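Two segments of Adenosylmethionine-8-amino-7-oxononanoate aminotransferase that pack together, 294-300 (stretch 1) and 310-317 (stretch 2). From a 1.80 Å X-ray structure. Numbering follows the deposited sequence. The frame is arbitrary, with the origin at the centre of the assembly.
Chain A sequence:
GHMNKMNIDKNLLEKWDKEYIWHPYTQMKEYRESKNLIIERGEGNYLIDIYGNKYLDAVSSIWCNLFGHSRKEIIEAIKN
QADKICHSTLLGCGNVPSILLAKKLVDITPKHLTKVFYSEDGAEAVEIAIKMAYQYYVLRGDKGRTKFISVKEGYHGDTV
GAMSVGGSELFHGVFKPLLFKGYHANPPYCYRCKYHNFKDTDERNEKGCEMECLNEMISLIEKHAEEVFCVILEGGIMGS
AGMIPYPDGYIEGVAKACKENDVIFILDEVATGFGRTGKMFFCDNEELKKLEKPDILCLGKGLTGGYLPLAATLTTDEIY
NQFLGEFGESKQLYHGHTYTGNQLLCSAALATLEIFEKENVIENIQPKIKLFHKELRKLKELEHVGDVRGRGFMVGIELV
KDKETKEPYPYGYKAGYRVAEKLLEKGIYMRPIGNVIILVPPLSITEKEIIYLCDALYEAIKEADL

Stretch 1, residues 294-300: PDILCLG
Stretch 2 310-317: LAATLTTD

Two neighbouring strands of one chain, Ile-296 to Leu-299 and a second centred on Ala-312 to Leu-314, run antiparallel, their axes 166° apart in direction and 4.6 Å apart at closest approach. Stretch 1 enters through a cis peptide bond before Pro-294 (phi/psi -76/165) and a turn at Asp-295 (-75/-29), then extends from Ile-296 (-139/134) through Leu-297 (-120/128) and Cys-298 (-107/133) to Leu-299 (-128/157); Gly-300 is nearly fully stretched at -177/-156. Opposite lie Ala-311 (-135/164), Ala-312 (-145/146), Thr-313 (-117/117), Leu-314 (-103/143) and Thr-315 (-137/170).

The register pairs Leu-297 with Leu-314, Cys-298 with Thr-313 and Leu-299 with Ala-312. Two pairs satisfy their own amides and carbonyls reciprocally: Leu-297 N donates to Leu-314 O (2.9 Å) and Leu-314 N to Leu-297 O (2.8 Å), while Leu-299 N donates to Ala-312 O (2.8 Å) and Ala-312 N to Leu-299 O (3.0 Å). N-H...O angles of 161-170° make all four nearly straight. Between these rings, Cys-298 and Thr-313 form a non-hydrogen-bonded pair, CA to CA 4.6 Å, and their alpha hydrogens point inward: Cys-298 CA lies 3.5 Å from Ala-312 O and Thr-313 CA 3.5 Å from Leu-297 O, adding CA-H...O contacts to carbonyls already bonded. Ile-296 CA approaches Leu-314 O likewise, at 3.2 Å. Near the start of stretch 1, Asp-295 O accepts a weak, bent bond from Thr-316 N (3.4 Å, 135°) and a CA-H...O contact from Thr-315 CA (3.4 Å).

Side chains alternate between faces. Leu-297 (chi1 t, chi2 p), Leu-299 (m, t), Ala-312 and Leu-314 (chi1 -91°, between wells; chi2 p) share one, where Leu-297 CB meets Leu-314 CB at 4.2 Å and Leu-299 CD1 meets Leu-314 CD1 at 4.2 Å. The other carries Ile-296 (m, t), Cys-298 (m), Thr-313 (m) and Thr-315 (p). There Ile-296 CG2 touches Thr-313 CG2 at 3.4 Å, with Cys-298 SG 4.4 Å from that same Thr-313 CG2. Thr-313 OG1 finds its hydrogen bond elsewhere in the structure, and Thr-315 OG1 donates to Thr-316 O (3.1 Å).

Beyond the backbone ladder, a water joins the stretches: it donates to Asp-295 OD1 (2.8 Å; Asp-295 chi1 m, chi2 -74°) and hydrogen-bonds Thr-316 OG1 (2.7 Å). Thr-316 (chi1 p) also N-caps the helix that follows.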

ATOM      1  N   PRO A 294      19.488   7.663  10.978  1.00 14.29           N
ATOM      2  CA  PRO A 294      18.184   7.971  11.552  1.00 14.45           C
ATOM      3  C   PRO A 294      17.701   6.905  12.522  1.00 13.91           C
ATOM      4  O   PRO A 294      18.137   5.768  12.460  1.00 14.66           O
ATOM      5  CB  PRO A 294      17.278   7.881  10.315  1.00 15.64           C
ATOM      6  CG  PRO A 294      17.903   6.764   9.473  1.00 13.48           C
ATOM      7  CD  PRO A 294      19.403   7.097   9.644  1.00 14.06           C
ATOM      8  N   ASP A 295      16.677   7.262  13.314  1.00 13.59           N
ATOM      9  CA  ASP A 295      16.022   6.331  14.207  1.00 13.96           C
ATOM     10  C   ASP A 295      15.116   5.392  13.445  1.00 15.50           C
ATOM     11  O   ASP A 295      14.936   4.238  13.841  1.00 13.23           O
ATOM     12  CB  ASP A 295      15.149   7.094  15.214  1.00 16.49           C
ATOM     13  CG  ASP A 295      16.025   8.012  16.030  1.00 19.18           C
ATOM     14  OD1 ASP A 295      16.745   7.456  16.904  1.00 21.33           O
ATOM     15  OD2 ASP A 295      16.046   9.228  15.728  1.00 16.70           O
ATOM     16  N   ILE A 296      14.593   5.877  12.338  1.00 12.28           N
ATOM     17  CA  ILE A 296      13.711   5.053  11.523  1.00 12.47           C
ATOM     18  C   ILE A 296      14.086   5.325  10.068  1.00 13.04           C
ATOM     19  O   ILE A 296      14.267   6.456   9.694  1.00 16.53           O
ATOM     20  CB  ILE A 296      12.226   5.408  11.747  1.00 12.90           C
ATOM     21  CG1 ILE A 296      11.819   5.390  13.221  1.00 13.04           C
ATOM     22  CG2 ILE A 296      11.323   4.536  10.892  1.00 12.13           C
ATOM     23  CD1 ILE A 296      10.285   5.559  13.402  1.00 14.31           C
ATOM     24  N   LEU A 297      14.217   4.268   9.278  1.00 13.18           N
ATOM     25  CA  LEU A 297      14.613   4.260   7.871  1.00 12.04           C
ATOM     26  C   LEU A 297      13.452   3.637   7.085  1.00 12.23           C
ATOM     27  O   LEU A 297      13.084   2.510   7.385  1.00 13.26           O
ATOM     28  CB  LEU A 297      15.870   3.390   7.711  1.00 12.66           C
ATOM     29  CG  LEU A 297      16.325   3.165   6.240  1.00 12.61           C
ATOM     30  CD1 LEU A 297      16.700   4.525   5.628  1.00 12.94           C
ATOM     31  CD2 LEU A 297      17.482   2.165   6.177  1.00 12.20           C
ATOM     32  N   CYS A 298      12.974   4.325   6.020  1.00 12.12           N
ATOM     33  CA  CYS A 298      11.922   3.792   5.170  1.00 11.96           C
ATOM     34  C   CYS A 298      12.531   3.367   3.828  1.00 12.98           C
ATOM     35  O   CYS A 298      13.306   4.112   3.266  1.00 13.33           O
ATOM     36  CB  CYS A 298      10.856   4.835   4.897  1.00 12.70           C
ATOM     37  SG  CYS A 298      10.119   5.362   6.476  1.00 17.70           S
ATOM     38  N   LEU A 299      12.197   2.156   3.349  1.00 12.97           N
ATOM     39  CA  LEU A 299      12.698   1.594   2.085  1.00 13.13           C
ATOM     40  C   LEU A 299      11.527   1.125   1.223  1.00 15.09           C
ATOM     41  O   LEU A 299      10.443   0.848   1.707  1.00 14.88           O
ATOM     42  CB  LEU A 299      13.565   0.386   2.399  1.00 12.21           C
ATOM     43  CG  LEU A 299      14.753   0.656   3.332  1.00 12.85           C
ATOM     44  CD1 LEU A 299      15.510  -0.627   3.644  1.00 12.78           C
ATOM     45  CD2 LEU A 299      15.677   1.674   2.674  1.00 13.08           C
ATOM     46  N   GLY A 300      11.762   1.049  -0.091  1.00 17.27           N
ATOM     47  CA  GLY A 300      10.714   0.630  -1.006  1.00 16.25           C
ATOM     48  C   GLY A 300      11.332   0.581  -2.416  1.00 18.58           C
ATOM     49  O   GLY A 300      12.554   0.491  -2.564  1.00 19.81           O
ATOM     50  N   LEU A 310       7.245  -4.125  -2.594  1.00 12.98           N
ATOM     51  CA  LEU A 310       7.579  -4.329  -1.187  1.00 14.88           C
ATOM     52  C   LEU A 310       8.136  -3.050  -0.568  1.00 14.40           C
ATOM     53  O   LEU A 310       8.879  -2.320  -1.215  1.00 16.17           O
ATOM     54  CB  LEU A 310       8.592  -5.471  -1.054  1.00 14.01           C
ATOM     55  CG  LEU A 310       8.898  -5.891   0.390  1.00 14.93           C
ATOM     56  CD1 LEU A 310       7.624  -6.427   1.057  1.00 15.18           C
ATOM     57  CD2 LEU A 310       9.972  -6.981   0.369  1.00 16.58           C
ATOM     58  N   ALA A 311       7.755  -2.787   0.683  1.00 15.17           N
ATOM     59  CA  ALA A 311       8.422  -1.724   1.403  1.00 15.22           C
ATOM     60  C   ALA A 311       8.762  -2.203   2.815  1.00 13.70           C
ATOM     61  O   ALA A 311       8.305  -3.259   3.258  1.00 14.94           O
ATOM     62  CB  ALA A 311       7.588  -0.491   1.365  1.00 13.52           C
ATOM     63  N   ALA A 312       9.660  -1.468   3.485  1.00 14.35           N
ATOM     64  CA  ALA A 312      10.015  -1.802   4.868  1.00 15.11           C
ATOM     65  C   ALA A 312      10.286  -0.539   5.678  1.00 14.80           C
ATOM     66  O   ALA A 312      10.791   0.472   5.147  1.00 13.71           O
ATOM     67  CB  ALA A 312      11.283  -2.650   4.832  1.00 14.90           C
ATOM     68  N   THR A 313       9.936  -0.587   6.969  1.00 14.76           N
ATOM     69  CA  THR A 313      10.314   0.486   7.872  1.00 13.12           C
ATOM     70  C   THR A 313      11.234  -0.137   8.922  1.00 13.22           C
ATOM     71  O   THR A 313      10.841  -1.043   9.636  1.00 12.25           O
ATOM     72  CB  THR A 313       9.040   1.028   8.561  1.00 15.29           C
ATOM     73  OG1 THR A 313       8.105   1.394   7.531  1.00 13.92           O
ATOM     74  CG2 THR A 313       9.343   2.202   9.466  1.00 13.77           C
ATOM     75  N   LEU A 314      12.477   0.313   8.973  1.00 13.57           N
ATOM     76  CA  LEU A 314      13.407  -0.251   9.927  1.00 13.91           C
ATOM     77  C   LEU A 314      13.583   0.729  11.105  1.00 15.59           C
ATOM     78  O   LEU A 314      13.665   1.936  10.893  1.00 13.87           O
ATOM     79  CB  LEU A 314      14.759  -0.423   9.196  1.00 16.77           C
ATOM     80  CG  LEU A 314      14.922  -1.784   8.550  1.00 17.41           C
ATOM     81  CD1 LEU A 314      13.985  -1.981   7.345  1.00 20.76           C
ATOM     82  CD2 LEU A 314      16.387  -2.146   8.312  1.00 24.16           C
ATOM     83  N   THR A 315      13.711   0.200  12.334  1.00 13.88           N
ATOM     84  CA  THR A 315      13.845   1.036  13.526  1.00 14.69           C
ATOM     85  C   THR A 315      14.938   0.460  14.453  1.00 14.58           C
ATOM     86  O   THR A 315      15.457  -0.657  14.234  1.00 12.95           O
ATOM     87  CB  THR A 315      12.534   1.143  14.336  1.00 15.18           C
ATOM     88  OG1 THR A 315      12.375  -0.081  15.047  1.00 16.77           O
ATOM     89  CG2 THR A 315      11.288   1.245  13.481  1.00 16.77           C
ATOM     90  N   THR A 316      15.265   1.268  15.457  1.00 16.85           N
ATOM     91  CA  THR A 316      16.164   0.965  16.556  1.00 15.93           C
ATOM     92  C   THR A 316      15.423   0.079  17.541  1.00 17.10           C
ATOM     93  O   THR A 316      14.197   0.013  17.493  1.00 16.28           O
ATOM     94  CB  THR A 316      16.609   2.247  17.259  1.00 16.47           C
ATOM     95  OG1 THR A 316      15.406   2.847  17.768  1.00 16.61           O
ATOM     96  CG2 THR A 316      17.348   3.165  16.308  1.00 15.75           C
ATOM     97  N   ASP A 317      16.174  -0.644  18.380  1.00 16.16           N
ATOM     98  CA  ASP A 317      15.499  -1.400  19.423  1.00 18.14           C
ATOM     99  C   ASP A 317      14.820  -0.449  20.417  1.00 18.46           C
ATOM    100  O   ASP A 317      13.837  -0.840  21.070  1.00 17.21           O
ATOM    101  CB  ASP A 317      16.474  -2.296  20.199  1.00 18.36           C
ATOM    102  CG  ASP A 317      16.868  -3.558  19.434  1.00 24.05           C
ATOM    103  OD1 ASP A 317      16.240  -3.880  18.405  1.00 19.66           O
ATOM    104  OD2 ASP A 317      17.789  -4.217  19.926  1.00 27.30           O
TER
HETATM  105  O   HOH W   1      15.898   5.330  18.561  1.00 19.74           O